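Local coordinates for 173aa long hypothetical ferripyochelin binding protein (Pyrococcus horikoshii, PDB 2FKO) that is probably a trimeric, zinc-dependent carbonic anhydrase of the gamma class, interconverting carbon dioxide and bicarbonate, at residues Val37-Val42 with Val58-Ser63. Numbering follows the deposited sequence.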
loop_
_atom_site.group_PDB
_atom_site.type_symbol
_atom_site.label_atom_id
_atom_site.label_comp_id
_atom_site.label_asym_id
_atom_site.label_seq_id
_atom_site.Cartn_x
_atom_site.Cartn_y
_atom_site.Cartn_z
ATOM N N VAL A 37 -2.793 -14.749 5.449
ATOM C CA VAL A 37 -2.088 -13.473 5.413
ATOM C C VAL A 37 -1.252 -13.540 4.138
ATOM O O VAL A 37 -0.432 -14.448 3.960
ATOM C CB VAL A 37 -1.185 -13.315 6.658
ATOM C CG1 VAL A 37 -0.504 -11.943 6.650
ATOM C CG2 VAL A 37 -2.030 -13.478 7.924
ATOM N N TRP A 38 -1.466 -12.574 3.251
ATOM C CA TRP A 38 -0.804 -12.578 1.957
ATOM C C TRP A 38 0.448 -11.718 1.790
ATOM O O TRP A 38 0.808 -10.964 2.681
ATOM C CB TRP A 38 -1.865 -12.263 0.903
ATOM C CG TRP A 38 -3.004 -13.239 1.010
ATOM C CD1 TRP A 38 -4.053 -13.185 1.881
ATOM C CD2 TRP A 38 -3.141 -14.476 0.297
ATOM N NE1 TRP A 38 -4.830 -14.309 1.762
ATOM C CE2 TRP A 38 -4.294 -15.119 0.796
ATOM C CE3 TRP A 38 -2.398 -15.104 -0.711
ATOM C CZ2 TRP A 38 -4.726 -16.365 0.320
ATOM C CZ3 TRP A 38 -2.828 -16.347 -1.187
ATOM C CH2 TRP A 38 -3.984 -16.960 -0.667
ATOM N N PRO A 39 1.139 -11.844 0.640
ATOM C CA PRO A 39 2.361 -11.087 0.362
ATOM C C PRO A 39 2.331 -9.614 0.757
ATOM O O PRO A 39 1.408 -8.883 0.409
ATOM C CB PRO A 39 2.552 -11.281 -1.139
ATOM C CG PRO A 39 2.044 -12.664 -1.345
ATOM C CD PRO A 39 0.777 -12.679 -0.520
ATOM N N SER A 40 3.370 -9.206 1.481
ATOM C CA SER A 40 3.554 -7.837 1.953
ATOM C C SER A 40 2.519 -7.365 2.958
ATOM O O SER A 40 2.496 -6.189 3.316
ATOM C CB SER A 40 3.600 -6.858 0.779
ATOM O OG SER A 40 3.948 -5.562 1.236
ATOM N N ALA A 41 1.650 -8.265 3.406
ATOM C CA ALA A 41 0.661 -7.890 4.407
ATOM C C ALA A 41 1.446 -7.803 5.706
ATOM O O ALA A 41 2.299 -8.649 5.975
ATOM C CB ALA A 41 -0.439 -8.953 4.517
ATOM N N VAL A 42 1.162 -6.782 6.503
ATOM C CA VAL A 42 1.868 -6.588 7.760
ATOM C C VAL A 42 0.926 -6.480 8.946
ATOM O O VAL A 42 0.029 -5.640 8.961
ATOM C CB VAL A 42 2.730 -5.300 7.724
ATOM C CG1 VAL A 42 3.446 -5.109 9.066
ATOM C CG2 VAL A 42 3.738 -5.375 6.584
ATOM N N VAL A 58 -6.272 -11.471 5.099
ATOM C CA VAL A 58 -5.626 -10.168 5.147
ATOM C C VAL A 58 -4.811 -10.152 3.853
ATOM O O VAL A 58 -3.725 -10.730 3.776
ATOM C CB VAL A 58 -4.699 -10.055 6.370
ATOM C CG1 VAL A 58 -4.194 -8.624 6.512
ATOM C CG2 VAL A 58 -5.448 -10.489 7.625
ATOM N N GLN A 59 -5.352 -9.492 2.837
ATOM C CA GLN A 59 -4.729 -9.462 1.519
ATOM C C GLN A 59 -3.416 -8.707 1.323
ATOM O O GLN A 59 -2.891 -8.074 2.242
ATOM C CB GLN A 59 -5.784 -9.017 0.501
ATOM C CG GLN A 59 -6.925 -10.030 0.431
ATOM C CD GLN A 59 -8.089 -9.582 -0.421
ATOM O OE1 GLN A 59 -7.947 -8.716 -1.282
ATOM N NE2 GLN A 59 -9.252 -10.184 -0.197
ATOM N N ASP A 60 -2.891 -8.809 0.105
ATOM C CA ASP A 60 -1.618 -8.209 -0.288
ATOM C C ASP A 60 -1.452 -6.731 0.058
ATOM O O ASP A 60 -2.360 -5.920 -0.125
ATOM C CB ASP A 60 -1.409 -8.390 -1.794
ATOM C CG ASP A 60 -1.957 -9.715 -2.307
ATOM O OD1 ASP A 60 -1.200 -10.706 -2.389
ATOM O OD2 ASP A 60 -3.162 -9.762 -2.621
ATOM N N ASN A 61 -0.268 -6.396 0.554
ATOM C CA ASN A 61 0.074 -5.024 0.905
ATOM C C ASN A 61 -0.813 -4.293 1.909
ATOM O O ASN A 61 -0.810 -3.061 1.940
ATOM C CB ASN A 61 0.193 -4.172 -0.364
ATOM C CG ASN A 61 1.498 -4.405 -1.100
ATOM O OD1 ASN A 61 2.577 -4.177 -0.555
ATOM N ND2 ASN A 61 1.408 -4.864 -2.344
ATOM N N VAL A 62 -1.574 -5.011 2.732
ATOM C CA VAL A 62 -2.409 -4.475 3.843
ATOM C C VAL A 62 -1.562 -4.170 5.007
ATOM O O VAL A 62 -0.599 -4.920 5.231
ATOM C CB VAL A 62 -3.569 -5.510 4.069
ATOM C CG1 VAL A 62 -4.399 -5.143 5.260
ATOM C CG2 VAL A 62 -4.381 -5.697 2.807
ATOM N N SER A 63 -1.940 -3.208 5.840
ATOM C CA SER A 63 -1.286 -3.017 7.125
ATOM C C SER A 63 -2.334 -3.060 8.231
ATOM O O SER A 63 -3.432 -2.521 8.080
ATOM C CB SER A 63 -0.567 -1.664 7.177
ATOM O OG SER A 63 0.460 -1.570 6.203
#
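Equivalent type II turns, W38-A41 and Q59-V62, stack at a corner between successive coils of a left-handed parallel beta-helix, the hexapeptide-repeat fold. Parallel bridges V37-V58 and V42-S63 flank the turns, and three backbone hydrogen bonds cross between segments 37-42 and 58-63. The donors are W38 N to V58 O (3.0 Å), N61 N to P39 O (3.0 Å) and V42 N to V62 O (2.9 Å). With CG anti to the carbonyl carbon (chi1 -55°), the W38 ring lies beside its own N, and the same V58 O sits at the indole edge, near the ring plane, 3.1 Å from W38 CD1. P39 and D60 lie side by side, with D60 OD1 3.4 Å from P39 CD. A41 CB packs 4.3 Å from V58 CG1 inside the coil. S40 and N61 belong to a calcium site, and S40 OG hydrogen-bonds to S40 OG of each neighbouring subunit. D60 OD2 salt-bridges R44 of the second subunit and bonds weakly to H82, a zinc ligand, so it may help position that imidazole. Both turns link strands of two sheets, 36-37 to 42-45 and 57-58 to 63-65; strand 79-80 follows against V58 and V62, while helix 146-169 packs on W38 and Q59.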